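Local coordinates for mandelate racemase / muconate lactonizing enzyme, C-terminal domain protein (Labrenzia alexandrii, PDB 4E5T) that probably catalyses a magnesium-dependent reaction of the enolase superfamily, such as racemisation or dehydration after proton abstraction beside a carboxylate, at residues E352-I358 with H375-V381; R276-T280 with M305-A311; P16-G20 with S342-F346; V58-F63 with K77-A81. The contacts are given in a common frame with arbitrary orientation. Residues are numbered along the deposited sequence.

Contact 1 (E352-I358 with H375-V381); sequences ELLTTPI and HDLNEDV
Three hydrogen bonds join 352-358 to 375-381. His375 ND1 donates to Thr356 O (2.8 Å, 170°), Asn378 N to Leu353 O (2.8 Å, 167°), and Thr355 N to Asp376 O (3.0 Å, 138°). The last two flank a single beta bridge, Leu354 with Leu377 (CA-CA 5.0 Å), and Leu354 CA adds a CA-H...O contact to Asp376 O at 3.5 Å. The register is antiparallel, Leu353 near Asn378 and Thr356 near His375. Leu354 (phi/psi -97/157) is extended between Leu353 (-65/-22) and Thr355 (-79/-28). The imidazole of His375 (chi1 m) lies with its edge to the Thr356 and Pro357 carbonyls, CE1 standing 3.2 Å from Pro357 O. Asn378 (chi1 t) is an N-cap: its OD1 accepts from Val381 N at 3.2 Å, starting helix 379-383. Val381 CG1 packs at 3.7 Å on Leu353 CD2, which also lies 4.4 Å from Leu377 CD1. Around this pairing, Leu353 and Leu377 reach Phe26 of strand 23-31 and Asp376 forms a salt bridge with Lys108 of helix 89-110, both in the N-terminal domain, while Ile358 and His375 rest on helix 321-332 of the barrel.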
loop_
_atom_site.group_PDB
_atom_site.type_symbol
_atom_site.label_atom_id
_atom_site.label_comp_id
_atom_site.label_asym_id
_atom_site.label_seq_id
_atom_site.Cartn_x
_atom_site.Cartn_y
_atom_site.Cartn_z
ATOM N N GLU A 352 -1.824 -52.600 -10.622
ATOM C CA GLU A 352 -0.963 -53.551 -11.316
ATOM C C GLU A 352 0.486 -53.043 -11.310
ATOM O O GLU A 352 1.420 -53.824 -11.125
ATOM C CB GLU A 352 -1.496 -53.824 -12.734
ATOM C CG GLU A 352 -0.777 -54.915 -13.524
ATOM C CD GLU A 352 -1.346 -55.058 -14.938
ATOM O OE1 GLU A 352 -2.437 -54.484 -15.179
ATOM O OE2 GLU A 352 -0.711 -55.726 -15.802
ATOM N N LEU A 353 0.657 -51.728 -11.479
ATOM C CA LEU A 353 1.983 -51.082 -11.427
ATOM C C LEU A 353 2.675 -51.155 -10.053
ATOM O O LEU A 353 3.888 -51.033 -9.949
ATOM C CB LEU A 353 1.923 -49.623 -11.928
ATOM C CG LEU A 353 1.903 -49.419 -13.450
ATOM C CD1 LEU A 353 1.597 -47.972 -13.799
ATOM C CD2 LEU A 353 3.199 -49.864 -14.119
ATOM N N LEU A 354 1.896 -51.360 -9.005
ATOM C CA LEU A 354 2.458 -51.569 -7.682
ATOM C C LEU A 354 2.602 -53.067 -7.268
ATOM O O LEU A 354 1.946 -53.967 -7.795
ATOM C CB LEU A 354 1.673 -50.756 -6.648
ATOM C CG LEU A 354 1.711 -49.263 -6.967
ATOM C CD1 LEU A 354 1.080 -48.453 -5.856
ATOM C CD2 LEU A 354 3.151 -48.823 -7.218
ATOM N N THR A 355 3.508 -53.304 -6.334
ATOM C CA THR A 355 3.821 -54.621 -5.832
ATOM C C THR A 355 2.732 -54.998 -4.843
ATOM O O THR A 355 2.413 -56.179 -4.644
ATOM C CB THR A 355 5.198 -54.556 -5.145
ATOM O OG1 THR A 355 6.171 -55.191 -5.976
ATOM C CG2 THR A 355 5.193 -55.198 -3.776
ATOM N N THR A 356 2.162 -53.962 -4.236
ATOM C CA THR A 356 1.061 -54.070 -3.304
ATOM C C THR A 356 0.319 -52.762 -3.506
ATOM O O THR A 356 0.947 -51.705 -3.581
ATOM C CB THR A 356 1.564 -54.116 -1.860
ATOM O OG1 THR A 356 2.422 -52.992 -1.617
ATOM C CG2 THR A 356 2.337 -55.384 -1.594
ATOM N N PRO A 357 -1.016 -52.814 -3.593
ATOM C CA PRO A 357 -1.784 -51.664 -4.092
ATOM C C PRO A 357 -2.006 -50.562 -3.056
ATOM O O PRO A 357 -1.880 -50.808 -1.861
ATOM C CB PRO A 357 -3.123 -52.296 -4.472
ATOM C CG PRO A 357 -3.278 -53.410 -3.480
ATOM C CD PRO A 357 -1.885 -53.961 -3.270
ATOM N N ILE A 358 -2.324 -49.358 -3.527
ATOM C CA ILE A 358 -2.749 -48.281 -2.644
ATOM C C ILE A 358 -4.066 -48.692 -1.987
ATOM O O ILE A 358 -5.001 -49.129 -2.657
ATOM C CB ILE A 358 -2.911 -46.932 -3.408
ATOM C CG1 ILE A 358 -1.596 -46.548 -4.089
ATOM C CG2 ILE A 358 -3.323 -45.834 -2.465
ATOM C CD1 ILE A 358 -1.655 -45.277 -4.998
ATOM N N HIS A 375 5.331 -48.472 -1.064
ATOM C CA HIS A 375 5.024 -49.435 -2.109
ATOM C C HIS A 375 6.172 -49.439 -3.111
ATOM O O HIS A 375 6.937 -48.480 -3.191
ATOM C CB HIS A 375 3.712 -49.069 -2.800
ATOM C CG HIS A 375 2.581 -48.802 -1.852
ATOM N ND1 HIS A 375 1.461 -49.602 -1.788
ATOM C CD2 HIS A 375 2.396 -47.823 -0.935
ATOM C CE1 HIS A 375 0.633 -49.121 -0.876
ATOM N NE2 HIS A 375 1.182 -48.044 -0.339
ATOM N N ASP A 376 6.298 -50.529 -3.857
ATOM C CA ASP A 376 7.387 -50.688 -4.806
ATOM C C ASP A 376 6.851 -50.791 -6.234
ATOM O O ASP A 376 5.741 -51.281 -6.462
ATOM C CB ASP A 376 8.211 -51.930 -4.466
ATOM C CG ASP A 376 9.188 -51.693 -3.328
ATOM O OD1 ASP A 376 9.588 -50.518 -3.141
ATOM O OD2 ASP A 376 9.554 -52.679 -2.634
ATOM N N LEU A 377 7.637 -50.315 -7.195
ATOM C CA LEU A 377 7.220 -50.389 -8.581
ATOM C C LEU A 377 7.366 -51.816 -9.087
ATOM O O LEU A 377 8.409 -52.452 -8.938
ATOM C CB LEU A 377 8.015 -49.419 -9.461
ATOM C CG LEU A 377 7.649 -49.393 -10.958
ATOM C CD1 LEU A 377 6.288 -48.788 -11.227
ATOM C CD2 LEU A 377 8.726 -48.708 -11.807
ATOM N N ASN A 378 6.302 -52.325 -9.675
ATOM C CA ASN A 378 6.387 -53.572 -10.381
ATOM C C ASN A 378 7.107 -53.293 -11.694
ATOM O O ASN A 378 6.483 -52.975 -12.699
ATOM C CB ASN A 378 4.988 -54.107 -10.622
ATOM C CG ASN A 378 4.989 -55.552 -11.012
ATOM O OD1 ASN A 378 5.907 -56.012 -11.688
ATOM N ND2 ASN A 378 3.957 -56.287 -10.594
ATOM N N GLU A 379 8.428 -53.390 -11.668
ATOM C CA GLU A 379 9.246 -53.046 -12.823
ATOM C C GLU A 379 8.834 -53.820 -14.064
ATOM O O GLU A 379 8.852 -53.280 -15.184
ATOM C CB GLU A 379 10.726 -53.315 -12.544
ATOM C CG GLU A 379 11.268 -52.634 -11.321
ATOM C CD GLU A 379 12.754 -52.855 -11.174
ATOM O OE1 GLU A 379 13.284 -52.602 -10.065
ATOM O OE2 GLU A 379 13.385 -53.281 -12.175
ATOM N N ASP A 380 8.480 -55.089 -13.861
ATOM C CA ASP A 380 8.117 -55.955 -14.977
ATOM C C ASP A 380 6.832 -55.487 -15.630
ATOM O O ASP A 380 6.764 -55.375 -16.850
ATOM C CB ASP A 380 8.012 -57.414 -14.546
ATOM C CG ASP A 380 9.353 -57.994 -14.144
ATOM O OD1 ASP A 380 10.399 -57.428 -14.536
ATOM O OD2 ASP A 380 9.360 -59.012 -13.431
ATOM N N VAL A 381 5.821 -55.200 -14.821
ATOM C CA VAL A 381 4.599 -54.604 -15.345
ATOM C C VAL A 381 4.912 -53.297 -16.057
ATOM O O VAL A 381 4.335 -53.005 -17.102
ATOM C CB VAL A 381 3.543 -54.394 -14.248
ATOM C CG1 VAL A 381 2.447 -53.462 -14.720
ATOM C CG2 VAL A 381 2.962 -55.725 -13.860
#

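Contact 2 (R276-T280 with M305-A311); sequences RVLET and MAECHSA
Helix 270-280 presents Leu278 to the end of helix 296-308 and the turn after it; the backbones come nearest at Leu278 and His309 (CA-CA 6.5 Å), and 237 Å² is buried. Met305 comes first: its CB meets Leu278 CD1 at 3.6 Å, while the end of its side chain leads away. On Ala306, Leu278 CD1 lies 3.5 Å from N and 4.2 Å from CB. His309, with chi1 m, donates from ND1 back to Met305 O (3.2 Å), which fixes the ring so that Leu278 CB sits over one face, a CH-pi contact 4.2 Å from the centroid. Glu279 CG is 3.7 Å from His309 NE2, which makes a weak hydrogen bond to Glu279 of a second subunit. Ser310 (57/51) redirects the chain, with Ala311 N bonded to Ala306 O at 3.0 Å and Ala311 CB 4.0 Å from Leu278 CD2. This is packing of consecutive outer helices of the (beta/alpha)-barrel: Leu278 and Ala306 also touch Leu286 of strand 285-286, and the second subunit lies against both helices.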
loop_
_atom_site.group_PDB
_atom_site.type_symbol
_atom_site.label_atom_id
_atom_site.label_comp_id
_atom_site.label_asym_id
_atom_site.label_seq_id
_atom_site.Cartn_x
_atom_site.Cartn_y
_atom_site.Cartn_z
ATOM N N ARG A 276 4.939 -16.676 -3.273
ATOM C CA ARG A 276 4.150 -15.592 -3.845
ATOM C C ARG A 276 2.627 -15.832 -3.780
ATOM O O ARG A 276 1.863 -14.906 -3.462
ATOM C CB ARG A 276 4.596 -15.290 -5.281
ATOM C CG ARG A 276 3.772 -14.205 -5.968
ATOM C CD ARG A 276 4.320 -13.847 -7.344
ATOM N NE ARG A 276 5.671 -13.319 -7.248
ATOM C CZ ARG A 276 6.765 -14.001 -7.565
ATOM N NH1 ARG A 276 6.664 -15.237 -8.031
ATOM N NH2 ARG A 276 7.959 -13.434 -7.427
ATOM N N VAL A 277 2.192 -17.055 -4.089
ATOM C CA VAL A 277 0.778 -17.417 -3.998
ATOM C C VAL A 277 0.275 -17.116 -2.590
ATOM O O VAL A 277 -0.703 -16.399 -2.404
ATOM C CB VAL A 277 0.524 -18.934 -4.287
ATOM C CG1 VAL A 277 -0.829 -19.353 -3.754
ATOM C CG2 VAL A 277 0.624 -19.256 -5.768
ATOM N N LEU A 278 0.973 -17.654 -1.598
ATOM C CA LEU A 278 0.570 -17.488 -0.212
ATOM C C LEU A 278 0.508 -16.029 0.194
ATOM O O LEU A 278 -0.506 -15.575 0.710
ATOM C CB LEU A 278 1.514 -18.253 0.704
ATOM C CG LEU A 278 1.350 -19.752 0.507
ATOM C CD1 LEU A 278 2.359 -20.533 1.357
ATOM C CD2 LEU A 278 -0.096 -20.138 0.804
ATOM N N GLU A 279 1.586 -15.295 -0.061
ATOM C CA GLU A 279 1.686 -13.928 0.418
ATOM C C GLU A 279 0.711 -12.970 -0.262
ATOM O O GLU A 279 0.147 -12.078 0.399
ATOM C CB GLU A 279 3.119 -13.435 0.345
ATOM C CG GLU A 279 3.940 -13.961 1.494
ATOM C CD GLU A 279 5.420 -13.966 1.218
ATOM O OE1 GLU A 279 5.840 -13.415 0.173
ATOM O OE2 GLU A 279 6.153 -14.539 2.053
ATOM N N THR A 280 0.486 -13.169 -1.560
ATOM C CA THR A 280 -0.442 -12.306 -2.276
ATOM C C THR A 280 -1.858 -12.663 -1.925
ATOM O O THR A 280 -2.767 -11.895 -2.210
ATOM C CB THR A 280 -0.309 -12.398 -3.811
ATOM O OG1 THR A 280 -0.574 -13.735 -4.225
ATOM C CG2 THR A 280 1.080 -11.990 -4.278
ATOM N N MET A 305 4.893 -23.369 5.005
ATOM C CA MET A 305 4.603 -21.999 4.651
ATOM C C MET A 305 3.088 -21.742 4.693
ATOM O O MET A 305 2.628 -20.763 5.275
ATOM C CB MET A 305 5.206 -21.661 3.299
ATOM C CG MET A 305 6.583 -21.081 3.406
ATOM S SD MET A 305 7.221 -20.717 1.779
ATOM C CE MET A 305 7.804 -22.312 1.274
ATOM N N ALA A 306 2.312 -22.651 4.124
ATOM C CA ALA A 306 0.865 -22.509 4.155
ATOM C C ALA A 306 0.276 -22.462 5.582
ATOM O O ALA A 306 -0.783 -21.876 5.791
ATOM C CB ALA A 306 0.207 -23.601 3.316
ATOM N N GLU A 307 0.954 -23.067 6.558
ATOM C CA GLU A 307 0.487 -23.001 7.943
ATOM C C GLU A 307 0.538 -21.557 8.447
ATOM O O GLU A 307 -0.342 -21.090 9.170
ATOM C CB GLU A 307 1.312 -23.903 8.852
ATOM C CG GLU A 307 1.267 -25.381 8.500
ATOM C CD GLU A 307 2.014 -26.255 9.522
ATOM O OE1 GLU A 307 1.524 -26.348 10.679
ATOM O OE2 GLU A 307 3.083 -26.837 9.171
ATOM N N CYS A 308 1.567 -20.841 8.032
ATOM C CA CYS A 308 1.723 -19.451 8.419
ATOM C C CYS A 308 0.677 -18.541 7.787
ATOM O O CYS A 308 0.522 -17.405 8.206
ATOM C CB CYS A 308 3.107 -18.955 8.018
ATOM S SG CYS A 308 4.433 -19.704 8.923
ATOM N N HIS A 309 -0.035 -19.029 6.780
ATOM C CA HIS A 309 -0.940 -18.161 6.036
ATOM C C HIS A 309 -2.415 -18.582 6.014
ATOM O O HIS A 309 -3.167 -18.132 5.139
ATOM C CB HIS A 309 -0.429 -17.993 4.618
ATOM C CG HIS A 309 0.790 -17.144 4.531
ATOM N ND1 HIS A 309 2.061 -17.668 4.591
ATOM C CD2 HIS A 309 0.937 -15.804 4.427
ATOM C CE1 HIS A 309 2.943 -16.690 4.507
ATOM N NE2 HIS A 309 2.286 -15.547 4.407
ATOM N N SER A 310 -2.818 -19.415 6.979
ATOM C CA SER A 310 -4.182 -19.960 7.040
ATOM C C SER A 310 -4.564 -20.723 5.758
ATOM O O SER A 310 -5.623 -20.486 5.164
ATOM C CB SER A 310 -5.215 -18.863 7.362
ATOM O OG SER A 310 -5.988 -19.196 8.509
ATOM N N ALA A 311 -3.700 -21.651 5.357
ATOM C CA ALA A 311 -3.860 -22.357 4.093
ATOM C C ALA A 311 -3.575 -23.863 4.207
ATOM O O ALA A 311 -2.768 -24.317 5.040
ATOM C CB ALA A 311 -2.978 -21.719 3.003
#

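Contact 3 (P16-G20 with S342-F346); sequences PPRHG and SIRTF
Pro16 enters a cis peptide bond to Pro17 in the loop after strand 4-13; the CA-CB bond of Pro17 points toward 342-346, and its CG lies 4.0 Å from Arg344 NH1. Beyond Arg18 (54/34), His19 returns to extended angles (-66/141) and, with chi1 m, meets both partners: CB packs at 3.7 Å on Ile343 CG2, and ND1 is 2.9 Å from Arg344 NH1, at the edge of the guanidinium. The Arg344 side chain extends to this point (chi1 m, chi2 t) from a type II' beta turn, Ile343 to Phe346, closed by Phe346 N to Ile343 O at 2.9 Å, with Arg344 at 45/-129; its NH2 forms a salt bridge with Asp347. In this enolase-superfamily architecture the contact spans two domains, setting a loop of the N-terminal capping domain against the loop that follows barrel strand 340-342, with the Ile343 side chain about 10 Å from the bound magnesium ion. The His19 ring also stacks with Tyr133. Gly20 ends the segment at 85/11, its CA 6.4 Å from that of Ile343 and 3.9 Å from Ile343 CD1; a side chain here would crowd that methyl and the carbonyl of His19.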
loop_
_atom_site.group_PDB
_atom_site.type_symbol
_atom_site.label_atom_id
_atom_site.label_comp_id
_atom_site.label_asym_id
_atom_site.label_seq_id
_atom_site.Cartn_x
_atom_site.Cartn_y
_atom_site.Cartn_z
ATOM N N PRO A 16 -6.544 -47.983 -21.601
ATOM C CA PRO A 16 -7.967 -47.688 -21.417
ATOM C C PRO A 16 -8.433 -48.052 -20.014
ATOM O O PRO A 16 -8.066 -49.117 -19.521
ATOM C CB PRO A 16 -8.625 -48.601 -22.438
ATOM C CG PRO A 16 -7.649 -48.590 -23.569
ATOM C CD PRO A 16 -6.277 -48.524 -22.949
ATOM N N PRO A 17 -9.253 -47.187 -19.396
ATOM C CA PRO A 17 -9.824 -46.016 -20.063
ATOM C C PRO A 17 -8.945 -44.777 -19.937
ATOM O O PRO A 17 -9.456 -43.664 -20.056
ATOM C CB PRO A 17 -11.127 -45.809 -19.303
ATOM C CG PRO A 17 -10.768 -46.194 -17.909
ATOM C CD PRO A 17 -9.728 -47.295 -18.008
ATOM N N ARG A 18 -7.653 -44.982 -19.691
ATOM C CA ARG A 18 -6.662 -43.905 -19.666
ATOM C C ARG A 18 -7.005 -42.754 -18.720
ATOM O O ARG A 18 -6.693 -41.597 -19.019
ATOM C CB ARG A 18 -6.382 -43.366 -21.083
ATOM C CG ARG A 18 -5.910 -44.427 -22.080
ATOM C CD ARG A 18 -5.446 -43.831 -23.410
ATOM N NE ARG A 18 -6.548 -43.210 -24.133
ATOM C CZ ARG A 18 -6.400 -42.305 -25.094
ATOM N NH1 ARG A 18 -5.188 -41.905 -25.455
ATOM N NH2 ARG A 18 -7.468 -41.794 -25.690
ATOM N N HIS A 19 -7.651 -43.057 -17.595
ATOM C CA HIS A 19 -7.826 -42.045 -16.558
ATOM C C HIS A 19 -6.443 -41.719 -16.005
ATOM O O HIS A 19 -5.598 -42.606 -15.864
ATOM C CB HIS A 19 -8.756 -42.522 -15.436
ATOM C CG HIS A 19 -10.151 -42.822 -15.890
ATOM N ND1 HIS A 19 -11.008 -43.631 -15.176
ATOM C CD2 HIS A 19 -10.840 -42.424 -16.987
ATOM C CE1 HIS A 19 -12.162 -43.725 -15.812
ATOM N NE2 HIS A 19 -12.088 -43.001 -16.914
ATOM N N GLY A 20 -6.207 -40.441 -15.722
ATOM C CA GLY A 20 -4.920 -39.994 -15.217
ATOM C C GLY A 20 -3.915 -39.719 -16.317
ATOM O O GLY A 20 -2.733 -39.546 -16.044
ATOM N N SER A 342 -7.619 -38.658 -6.068
ATOM C CA SER A 342 -7.447 -40.055 -6.428
ATOM C C SER A 342 -7.910 -40.290 -7.851
ATOM O O SER A 342 -8.795 -39.587 -8.344
ATOM C CB SER A 342 -8.264 -40.939 -5.502
ATOM O OG SER A 342 -8.114 -40.513 -4.170
ATOM N N ILE A 343 -7.301 -41.275 -8.505
ATOM C CA ILE A 343 -7.806 -41.774 -9.776
ATOM C C ILE A 343 -8.781 -42.913 -9.438
ATOM O O ILE A 343 -8.346 -44.003 -9.052
ATOM C CB ILE A 343 -6.648 -42.261 -10.699
ATOM C CG1 ILE A 343 -5.499 -41.259 -10.688
ATOM C CG2 ILE A 343 -7.114 -42.415 -12.138
ATOM C CD1 ILE A 343 -5.846 -39.950 -11.412
ATOM N N ARG A 344 -10.087 -42.642 -9.567
ATOM C CA ARG A 344 -11.143 -43.539 -9.078
ATOM C C ARG A 344 -10.772 -43.997 -7.668
ATOM O O ARG A 344 -10.439 -43.165 -6.827
ATOM C CB ARG A 344 -11.359 -44.726 -10.022
ATOM C CG ARG A 344 -11.791 -44.343 -11.458
ATOM C CD ARG A 344 -11.696 -45.542 -12.451
ATOM N NE ARG A 344 -10.498 -46.371 -12.225
ATOM C CZ ARG A 344 -9.453 -46.472 -13.050
ATOM N NH1 ARG A 344 -9.425 -45.803 -14.188
ATOM N NH2 ARG A 344 -8.429 -47.259 -12.744
ATOM N N THR A 345 -10.790 -45.305 -7.414
ATOM C CA THR A 345 -10.353 -45.845 -6.110
ATOM C C THR A 345 -8.975 -46.511 -6.147
ATOM O O THR A 345 -8.755 -47.510 -5.471
ATOM C CB THR A 345 -11.350 -46.885 -5.518
ATOM O OG1 THR A 345 -11.642 -47.911 -6.493
ATOM C CG2 THR A 345 -12.643 -46.213 -5.048
ATOM N N PHE A 346 -8.064 -45.965 -6.946
ATOM C CA PHE A 346 -6.707 -46.505 -7.082
ATOM C C PHE A 346 -6.612 -47.968 -7.525
ATOM O O PHE A 346 -5.632 -48.665 -7.216
ATOM C CB PHE A 346 -5.894 -46.250 -5.812
ATOM C CG PHE A 346 -5.406 -44.840 -5.699
ATOM C CD1 PHE A 346 -4.572 -44.308 -6.674
ATOM C CD2 PHE A 346 -5.793 -44.034 -4.639
ATOM C CE1 PHE A 346 -4.125 -43.008 -6.582
ATOM C CE2 PHE A 346 -5.342 -42.734 -4.542
ATOM C CZ PHE A 346 -4.506 -42.220 -5.516
#

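Contact 4 (V58-F63 with K77-A81); sequences VFARQF and KTYGA
Gln62 lies across the end of helix 71-79, where it covers Lys77, Thr78 and Ala81. With chi1 and chi2 both m its side chain folds over so that OE1 stands 3.1 Å from Lys77 CE, CG 3.4 Å from Thr78 OG1 and NE2 3.8 Å from Ala81 CB. The backbones are nearest at Gln62 and Thr78 (CA-CA 6.3 Å), and 260 Å² is buried in all. Lys77 (chi1 m, chi3 p) carries its NZ back to the other segment and donates to Gln62 O at 2.8 Å. Segment 58-63 is helical, with i to i+4 bonds from Gln62 N to Val58 O (2.6 Å) and Phe63 N to Phe59 O (3.0 Å), and widens into a pi-type turn at 59-63. The contact joins two successive helices of the N-terminal domain, the part that caps the barrel in the enolase superfamily; both lean on helix 89-110, Val58 on Val94, Phe63 on Leu95 and Leu98, and Tyr79 on Met92. Val58 CG1 meets Thr78 CG2 at 3.9 Å, and Phe63 CE1 comes within 3.4 Å of Thr78 OG1, whose hydroxyl is hydrogen-bonded to Leu74 O in its own helix. Tyr79 OH bonds Glu246 of a neighbouring subunit.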
loop_
_atom_site.group_PDB
_atom_site.type_symbol
_atom_site.label_atom_id
_atom_site.label_comp_id
_atom_site.label_asym_id
_atom_site.label_seq_id
_atom_site.Cartn_x
_atom_site.Cartn_y
_atom_site.Cartn_z
ATOM N N VAL A 58 20.567 -35.499 -16.108
ATOM C CA VAL A 58 20.690 -34.914 -14.774
ATOM C C VAL A 58 21.348 -35.872 -13.757
ATOM O O VAL A 58 22.288 -35.479 -13.074
ATOM C CB VAL A 58 19.343 -34.414 -14.216
ATOM C CG1 VAL A 58 19.530 -33.855 -12.819
ATOM C CG2 VAL A 58 18.739 -33.366 -15.135
ATOM N N PHE A 59 20.858 -37.113 -13.662
ATOM C CA PHE A 59 21.412 -38.104 -12.729
ATOM C C PHE A 59 22.921 -38.325 -12.908
ATOM O O PHE A 59 23.652 -38.483 -11.928
ATOM C CB PHE A 59 20.686 -39.457 -12.811
ATOM C CG PHE A 59 21.268 -40.507 -11.897
ATOM C CD1 PHE A 59 20.844 -40.609 -10.571
ATOM C CD2 PHE A 59 22.250 -41.393 -12.351
ATOM C CE1 PHE A 59 21.384 -41.574 -9.709
ATOM C CE2 PHE A 59 22.795 -42.364 -11.502
ATOM C CZ PHE A 59 22.362 -42.447 -10.180
ATOM N N ALA A 60 23.381 -38.358 -14.152
ATOM C CA ALA A 60 24.803 -38.476 -14.396
ATOM C C ALA A 60 25.513 -37.195 -13.951
ATOM O O ALA A 60 26.535 -37.248 -13.267
ATOM C CB ALA A 60 25.069 -38.772 -15.866
ATOM N N ARG A 61 24.952 -36.044 -14.320
ATOM C CA ARG A 61 25.589 -34.754 -14.057
ATOM C C ARG A 61 25.547 -34.374 -12.574
ATOM O O ARG A 61 26.510 -33.834 -12.038
ATOM C CB ARG A 61 24.945 -33.656 -14.915
ATOM C CG ARG A 61 25.913 -32.840 -15.769
ATOM C CD ARG A 61 25.181 -32.099 -16.895
ATOM N NE ARG A 61 25.269 -32.774 -18.195
ATOM C CZ ARG A 61 26.142 -32.454 -19.154
ATOM N NH1 ARG A 61 27.012 -31.464 -18.961
ATOM N NH2 ARG A 61 26.148 -33.125 -20.304
ATOM N N GLN A 62 24.441 -34.677 -11.909
ATOM C CA GLN A 62 24.265 -34.241 -10.530
ATOM C C GLN A 62 24.284 -35.321 -9.441
ATOM O O GLN A 62 24.777 -35.061 -8.343
ATOM C CB GLN A 62 22.986 -33.402 -10.366
ATOM C CG GLN A 62 22.807 -32.248 -11.335
ATOM C CD GLN A 62 24.058 -31.430 -11.527
ATOM O OE1 GLN A 62 24.899 -31.318 -10.629
ATOM N NE2 GLN A 62 24.194 -30.845 -12.718
ATOM N N PHE A 63 23.752 -36.513 -9.713
ATOM C CA PHE A 63 23.497 -37.452 -8.610
ATOM C C PHE A 63 24.509 -38.574 -8.398
ATOM O O PHE A 63 24.831 -38.900 -7.265
ATOM C CB PHE A 63 22.082 -38.020 -8.688
ATOM C CG PHE A 63 21.009 -37.011 -8.381
ATOM C CD1 PHE A 63 20.857 -35.874 -9.174
ATOM C CD2 PHE A 63 20.151 -37.192 -7.307
ATOM C CE1 PHE A 63 19.878 -34.939 -8.896
ATOM C CE2 PHE A 63 19.165 -36.262 -7.027
ATOM C CZ PHE A 63 19.027 -35.134 -7.823
ATOM N N LYS A 77 22.408 -28.224 -6.462
ATOM C CA LYS A 77 23.263 -28.574 -7.603
ATOM C C LYS A 77 22.478 -28.611 -8.904
ATOM O O LYS A 77 22.968 -28.191 -9.932
ATOM C CB LYS A 77 23.951 -29.935 -7.400
ATOM C CG LYS A 77 25.219 -29.866 -6.568
ATOM C CD LYS A 77 25.905 -31.208 -6.478
ATOM C CE LYS A 77 26.258 -31.770 -7.842
ATOM N NZ LYS A 77 26.722 -33.194 -7.724
ATOM N N THR A 78 21.247 -29.099 -8.844
ATOM C CA THR A 78 20.444 -29.315 -10.042
ATOM C C THR A 78 19.774 -28.032 -10.522
ATOM O O THR A 78 19.797 -27.686 -11.709
ATOM C CB THR A 78 19.398 -30.395 -9.755
ATOM O OG1 THR A 78 20.096 -31.601 -9.463
ATOM C CG2 THR A 78 18.501 -30.638 -10.946
ATOM N N TYR A 79 19.189 -27.345 -9.554
ATOM C CA TYR A 79 18.502 -26.077 -9.717
ATOM C C TYR A 79 19.420 -24.948 -10.204
ATOM O O TYR A 79 18.963 -24.000 -10.855
ATOM C CB TYR A 79 17.931 -25.700 -8.356
ATOM C CG TYR A 79 17.102 -24.460 -8.339
ATOM C CD1 TYR A 79 15.970 -24.350 -9.131
ATOM C CD2 TYR A 79 17.429 -23.402 -7.498
ATOM C CE1 TYR A 79 15.190 -23.199 -9.102
ATOM C CE2 TYR A 79 16.660 -22.262 -7.456
ATOM C CZ TYR A 79 15.542 -22.160 -8.258
ATOM O OH TYR A 79 14.778 -21.017 -8.207
ATOM N N GLY A 80 20.707 -25.042 -9.881
ATOM C CA GLY A 80 21.622 -23.971 -10.207
ATOM C C GLY A 80 22.529 -24.320 -11.362
ATOM O O GLY A 80 23.364 -23.502 -11.789
ATOM N N ALA A 81 22.377 -25.546 -11.855
ATOM C CA ALA A 81 23.146 -26.012 -12.999
ATOM C C ALA A 81 22.906 -25.099 -14.204
ATOM O O ALA A 81 21.779 -24.668 -14.448
ATOM C CB ALA A 81 22.763 -27.430 -13.321
#

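In the fold
Contact 3 spans most of the chain, joining 16-20 to 342-346; contacts 4 and 2 both fall, in that order, within the intervening sequence, and contact 1 follows. Contacts 1 and 3 are neighbours, their centres 15 Å apart, and touch through Ile358 CD1 and Phe346 CD1 at 3.5 Å; contact 3 and the outside partners of contact 1 join the N-terminal domain to the barrel. Contact 2 lies across the chain's centre from both, its centre 36 Å from that of contact 1 and 31 Å from that of contact 3, among outer barrel helices. Contact 4, within the N-terminal domain, is about 10 Å from contact 2 between nearest atoms; both meet the same neighbouring subunit, so this side contributes to the eight-chain assembly.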